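Local coordinates for protein multicopper oxidase (Uncultured bacterium, PDB 4E9X) that probably couples the one-electron oxidation of substrates to the reduction of dioxygen to water, as other laccase-like multicopper oxidases do at their copper centres, at residues 292-297 and 308-313; 30-35 and 170-175. One frame throughout, in Å; residues are numbered along the deposited sequence. Where two conformers were deposited one is given.

Interaction 1. Residues 292-297 and 308-313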
loop_
_atom_site.group_PDB
_atom_site.type_symbol
_atom_site.label_atom_id
_atom_site.label_comp_id
_atom_site.label_asym_id
_atom_site.label_seq_id
_atom_site.Cartn_x
_atom_site.Cartn_y
_atom_site.Cartn_z
ATOM N N ASP A 292 16.202 -27.127 2.980
ATOM C CA ASP A 292 16.396 -26.588 4.320
ATOM C C ASP A 292 15.050 -26.536 5.067
ATOM O O ASP A 292 14.250 -25.638 4.808
ATOM C CB ASP A 292 16.972 -25.177 4.224
ATOM C CG ASP A 292 17.112 -24.525 5.562
ATOM O OD1 ASP A 292 16.924 -25.189 6.603
ATOM O OD2 ASP A 292 17.415 -23.276 5.569
ATOM N N PRO A 293 14.799 -27.446 5.997
ATOM C CA PRO A 293 13.482 -27.449 6.680
ATOM C C PRO A 293 13.294 -26.236 7.580
ATOM O O PRO A 293 12.166 -26.032 8.089
ATOM C CB PRO A 293 13.490 -28.717 7.506
ATOM C CG PRO A 293 14.934 -29.120 7.629
ATOM C CD PRO A 293 15.696 -28.527 6.448
ATOM N N ASN A 294 14.351 -25.475 7.870
ATOM C CA ASN A 294 14.245 -24.326 8.754
ATOM C C ASN A 294 14.355 -22.984 8.058
ATOM O O ASN A 294 14.588 -21.972 8.733
ATOM C CB ASN A 294 15.352 -24.411 9.838
ATOM C CG ASN A 294 14.978 -23.673 11.101
ATOM O OD1 ASN A 294 13.822 -23.667 11.538
ATOM N ND2 ASN A 294 16.001 -23.083 11.734
ATOM N N PHE A 295 14.150 -22.938 6.761
ATOM C CA PHE A 295 14.250 -21.697 5.994
ATOM C C PHE A 295 13.236 -20.660 6.459
ATOM O O PHE A 295 13.467 -19.475 6.269
ATOM C CB PHE A 295 14.045 -22.027 4.511
ATOM C CG PHE A 295 14.143 -20.758 3.634
ATOM C CD1 PHE A 295 15.354 -20.174 3.336
ATOM C CD2 PHE A 295 12.974 -20.173 3.161
ATOM C CE1 PHE A 295 15.413 -19.000 2.565
ATOM C CE2 PHE A 295 13.004 -19.018 2.405
ATOM C CZ PHE A 295 14.223 -18.438 2.112
ATOM N N PHE A 296 12.116 -21.097 7.032
ATOM C CA PHE A 296 11.122 -20.175 7.581
ATOM C C PHE A 296 11.067 -20.251 9.094
ATOM O O PHE A 296 10.075 -19.857 9.711
ATOM C CB PHE A 296 9.712 -20.480 7.003
ATOM C CG PHE A 296 9.643 -20.466 5.492
ATOM C CD1 PHE A 296 9.603 -19.247 4.811
ATOM C CD2 PHE A 296 9.630 -21.645 4.741
ATOM C CE1 PHE A 296 9.505 -19.202 3.427
ATOM C CE2 PHE A 296 9.520 -21.594 3.335
ATOM C CZ PHE A 296 9.481 -20.377 2.675
ATOM N N TYR A 297 12.182 -20.727 9.706
ATOM C CA TYR A 297 12.293 -20.833 11.172
ATOM C C TYR A 297 11.307 -21.825 11.759
ATOM O O TYR A 297 11.099 -21.891 12.972
ATOM C CB TYR A 297 12.227 -19.478 11.879
ATOM C CG TYR A 297 13.537 -18.775 12.084
ATOM C CD1 TYR A 297 14.658 -19.412 12.590
ATOM C CD2 TYR A 297 13.630 -17.406 11.819
ATOM C CE1 TYR A 297 15.881 -18.732 12.792
ATOM C CE2 TYR A 297 14.823 -16.712 12.006
ATOM C CZ TYR A 297 15.935 -17.373 12.496
ATOM O OH TYR A 297 17.141 -16.735 12.694
ATOM N N PHE A 308 17.715 -18.491 18.727
ATOM C CA PHE A 308 18.098 -19.536 17.808
ATOM C C PHE A 308 18.756 -18.966 16.572
ATOM O O PHE A 308 18.163 -18.187 15.820
ATOM C CB PHE A 308 16.859 -20.366 17.330
ATOM C CG PHE A 308 16.137 -21.009 18.482
ATOM C CD1 PHE A 308 16.394 -22.346 18.771
ATOM C CD2 PHE A 308 15.233 -20.277 19.239
ATOM C CE1 PHE A 308 15.759 -22.964 19.832
ATOM C CE2 PHE A 308 14.646 -20.914 20.324
ATOM C CZ PHE A 308 14.890 -22.253 20.608
ATOM N N ASP A 309 20.013 -19.371 16.381
ATOM C CA ASP A 309 20.718 -19.111 15.120
ATOM C C ASP A 309 20.269 -20.121 14.066
ATOM O O ASP A 309 19.631 -21.142 14.383
ATOM C CB ASP A 309 22.238 -19.190 15.241
ATOM C CG ASP A 309 22.896 -18.091 16.047
ATOM O OD1 ASP A 309 22.221 -17.214 16.579
ATOM O OD2 ASP A 309 24.156 -18.156 16.192
ATOM N N HIS A 310 20.584 -19.837 12.815
ATOM C CA HIS A 310 20.290 -20.803 11.783
ATOM C C HIS A 310 21.391 -20.710 10.727
ATOM O O HIS A 310 21.619 -19.647 10.106
ATOM C CB HIS A 310 18.925 -20.568 11.133
ATOM C CG HIS A 310 18.678 -21.522 9.987
ATOM N ND1 HIS A 310 18.967 -22.871 10.108
ATOM C CD2 HIS A 310 18.148 -21.283 8.768
ATOM C CE1 HIS A 310 18.621 -23.437 8.942
ATOM N NE2 HIS A 310 18.147 -22.504 8.118
ATOM N N ASP A 311 22.080 -21.853 10.503
ATOM C CA ASP A 311 23.208 -21.777 9.590
ATOM C C ASP A 311 22.780 -21.564 8.154
ATOM O O ASP A 311 23.582 -21.077 7.371
ATOM C CB ASP A 311 24.110 -23.021 9.700
ATOM C CG ASP A 311 23.416 -24.349 9.568
ATOM O OD1 ASP A 311 22.296 -24.392 8.989
ATOM O OD2 ASP A 311 23.948 -25.356 10.108
ATOM N N GLY A 312 21.532 -21.829 7.753
ATOM C CA GLY A 312 21.119 -21.524 6.369
ATOM C C GLY A 312 21.087 -20.040 6.125
ATOM O O GLY A 312 21.017 -19.623 4.969
ATOM N N PHE A 313 21.112 -19.230 7.190
ATOM C CA PHE A 313 21.073 -17.762 7.038
ATOM C C PHE A 313 22.441 -17.144 7.259
ATOM O O PHE A 313 22.575 -15.908 7.151
ATOM C CB PHE A 313 20.127 -17.180 8.095
ATOM C CG PHE A 313 18.675 -17.635 7.946
ATOM C CD1 PHE A 313 18.150 -18.016 6.738
ATOM C CD2 PHE A 313 17.867 -17.608 9.071
ATOM C CE1 PHE A 313 16.804 -18.357 6.688
ATOM C CE2 PHE A 313 16.516 -17.962 9.017
ATOM C CZ PHE A 313 15.966 -18.326 7.778
#
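D292 and H310 meet tip to tip: H310 NE2 donates to D292 OD2 over 2.8 Å, with an N-H...O angle of 168°. The bond uses the syn lone pair of OD2 and lies in the imidazole plane, while carboxylate and ring are moderately twisted against each other. H310 CG stands anti to the backbone N, beside the carbonyl carbon, and the ring presents NE2 to D292. Over one face of the imidazole, N294 slides past in the opposite direction, its amide plane at 80° to the ring; N294 CB lies over that face, 3.8 Å from the centroid of the H310 ring, a CH-pi contact. The opposite face carries the backbone N of G312, so the ring is sandwiched as well as bonded at its edge. The other carboxylate oxygen, D292 OD1, closes an Asx turn by accepting from the N of N294 at 2.9 Å, within a type I turn from D292 to F295; a second such turn runs from N294 to Y297. This is a His-carboxylate pair joining two loops on either side of strand 306-308. F313 meets Y297 edge-to-face, centroids 5.1 Å apart and planes at 85°, with F313 CE2 3.6 Å from Y297 CZ. F295 O lies at the edge of the F313 ring, near its plane, 3.1 Å from F313 CZ, and F313 CE1 lies 4.1 Å from F295 CD1. The side-chain ND2 of N294 hydrogen-bonds to S300 OG, and Y297 OH bonds to the carbonyl of G34.

Interaction 2. Residues 30-35 and 170-175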
loop_
_atom_site.group_PDB
_atom_site.type_symbol
_atom_site.label_atom_id
_atom_site.label_comp_id
_atom_site.label_asym_id
_atom_site.label_seq_id
_atom_site.Cartn_x
_atom_site.Cartn_y
_atom_site.Cartn_z
ATOM N N GLY A 30 26.030 -12.747 12.632
ATOM C CA GLY A 30 26.576 -13.148 11.357
ATOM C C GLY A 30 25.578 -13.807 10.424
ATOM O O GLY A 30 25.956 -14.551 9.534
ATOM N N GLN A 31 24.267 -13.493 10.580
ATOM C CA GLN A 31 23.289 -14.131 9.692
ATOM C C GLN A 31 22.198 -13.096 9.348
ATOM O O GLN A 31 21.979 -12.146 10.117
ATOM C CB GLN A 31 22.652 -15.355 10.352
ATOM C CG GLN A 31 22.039 -15.085 11.753
ATOM C CD GLN A 31 21.269 -16.318 12.210
ATOM O OE1 GLN A 31 21.875 -17.286 12.697
ATOM N NE2 GLN A 31 19.956 -16.284 12.064
ATOM N N VAL A 32 21.510 -13.339 8.219
ATOM C CA VAL A 32 20.369 -12.543 7.794
ATOM C C VAL A 32 19.294 -13.528 7.310
ATOM O O VAL A 32 19.649 -14.305 6.402
ATOM C CB VAL A 32 20.647 -11.541 6.699
ATOM C CG1 VAL A 32 19.380 -10.731 6.426
ATOM C CG2 VAL A 32 21.817 -10.596 7.122
ATOM N N PRO A 33 18.068 -13.584 7.825
ATOM C CA PRO A 33 17.566 -12.854 8.987
ATOM C C PRO A 33 18.412 -13.124 10.252
ATOM O O PRO A 33 19.136 -14.137 10.344
ATOM C CB PRO A 33 16.218 -13.529 9.214
ATOM C CG PRO A 33 15.781 -14.092 7.878
ATOM C CD PRO A 33 17.070 -14.495 7.214
ATOM N N GLY A 34 18.369 -12.176 11.163
ATOM C CA GLY A 34 19.010 -12.342 12.455
ATOM C C GLY A 34 18.368 -13.520 13.197
ATOM O O GLY A 34 17.337 -14.098 12.807
ATOM N N PRO A 35 18.983 -13.895 14.331
ATOM C CA PRO A 35 18.464 -14.996 15.169
ATOM C C PRO A 35 17.019 -14.778 15.589
ATOM O O PRO A 35 16.538 -13.664 15.836
ATOM C CB PRO A 35 19.388 -14.983 16.388
ATOM C CG PRO A 35 20.638 -14.367 15.838
ATOM C CD PRO A 35 20.201 -13.256 14.905
ATOM N N VAL A 170 12.559 -13.207 0.183
ATOM C CA VAL A 170 12.002 -13.606 1.459
ATOM C C VAL A 170 13.137 -14.251 2.243
ATOM O O VAL A 170 13.869 -15.102 1.709
ATOM C CB VAL A 170 10.773 -14.541 1.293
ATOM C CG1 VAL A 170 11.056 -15.746 0.408
ATOM C CG2 VAL A 170 10.267 -15.005 2.694
ATOM N N ASN A 171 13.310 -13.862 3.492
ATOM C CA ASN A 171 14.381 -14.368 4.380
ATOM C C ASN A 171 15.723 -14.300 3.679
ATOM O O ASN A 171 16.524 -15.240 3.757
ATOM C CB ASN A 171 14.057 -15.769 4.891
ATOM C CG ASN A 171 12.812 -15.719 5.773
ATOM O OD1 ASN A 171 12.350 -14.640 6.109
ATOM N ND2 ASN A 171 12.232 -16.880 6.110
ATOM N N ALA A 172 15.947 -13.173 2.994
ATOM C CA ALA A 172 17.236 -12.823 2.359
ATOM C C ALA A 172 17.648 -13.746 1.213
ATOM O O ALA A 172 18.819 -13.711 0.823
ATOM C CB ALA A 172 18.359 -12.691 3.386
ATOM N N LYS A 173 16.722 -14.489 0.606
ATOM C CA LYS A 173 17.041 -15.193 -0.638
ATOM C C LYS A 173 15.984 -14.862 -1.685
ATOM O O LYS A 173 14.808 -14.655 -1.415
ATOM C CB LYS A 173 17.179 -16.709 -0.394
ATOM C CG LYS A 173 18.030 -17.028 0.847
ATOM C CD LYS A 173 18.715 -18.379 0.886
ATOM C CE LYS A 173 19.220 -18.710 2.296
ATOM N NZ LYS A 173 20.474 -17.953 2.594
ATOM N N SER A 174 16.482 -14.840 -2.921
ATOM C CA SER A 174 15.693 -14.651 -4.134
ATOM C C SER A 174 15.544 -15.993 -4.869
ATOM O O SER A 174 16.553 -16.705 -5.047
ATOM C CB SER A 174 16.440 -13.619 -4.985
ATOM O OG SER A 174 15.868 -13.464 -6.300
ATOM N N PHE A 175 14.329 -16.342 -5.276
ATOM C CA PHE A 175 14.087 -17.546 -6.034
ATOM C C PHE A 175 15.065 -17.633 -7.201
ATOM O O PHE A 175 15.235 -16.631 -7.910
ATOM C CB PHE A 175 12.636 -17.489 -6.556
ATOM C CG PHE A 175 12.281 -18.765 -7.332
ATOM C CD1 PHE A 175 11.746 -19.861 -6.668
ATOM C CD2 PHE A 175 12.490 -18.849 -8.693
ATOM C CE1 PHE A 175 11.460 -21.041 -7.368
ATOM C CE2 PHE A 175 12.217 -20.018 -9.375
ATOM C CZ PHE A 175 11.707 -21.128 -8.728
HETATM O O HOH W 1 19.122 -16.171 4.104
#
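P33 and V32 carry the apolar part of this contact, against N171 and A172 at the tip of a type I' turn running from V170 to K173. The P33 ring crosses the N171 side chain at about a right angle: P33 CG lies 3.8 Å from N171 CB, and P33 CD is 3.6 Å from the carbonyl O of N171. The methyl CB of A172 points toward the other loop and packs 3.8 Å from V32 CG1, a branch set anti to the backbone N (chi1 -177°). The peptide bond before P33 is cis. An alanine at P33 would probably open a gap beside N171, whose CB would lose the packing of ring atom CG, and would be likely to weaken the preference for the cis peptide.

No direct hydrogen bond joins the two segments; the polar link is a water. It lies 3.0 Å from V32 O and 2.8 Å from N171 O, within donating distance of both carbonyls. It also accepts from K173 NZ at 2.7 Å, a less certain leg, since it belongs to one of two conformers of that lysine. Inside 30-35, Q31 NE2 donates to P33 O over 2.9 Å at 157°, bridging the residues on either side of V32.

The amide of N171 is held by the backbone of strand 138-147, its OD1 accepting from the N of M143. That strand also meets P33 through M143 and A172 through W147, while I15 of strand 3-18 touches both V32 and A172. The contact is thus lined by side chains of strands 138-147 and 3-18, with V25 of strand 21-28 also touching V32.

Both segments of interaction 2 precede those of interaction 1 in the sequence, yet the centres of the two contacts lie only about 9 Å apart, and they touch directly. The loop 30-35 is one meeting point: besides the bond from Y297 to G34, H310 N reaches Q31 OE1 at 2.9 Å, a probable hydrogen bond. N171 ND2 bonds to F295 O and K173 NZ, in one conformer, to G312 O, so both segments of interaction 1 also meet 170-175. Strand 138-147 is shared as well, touched by F296 and Y297 and by P33, V170 and A172. This is consistent with the C-terminal loops packing near the junction of the two cupredoxin-type domains.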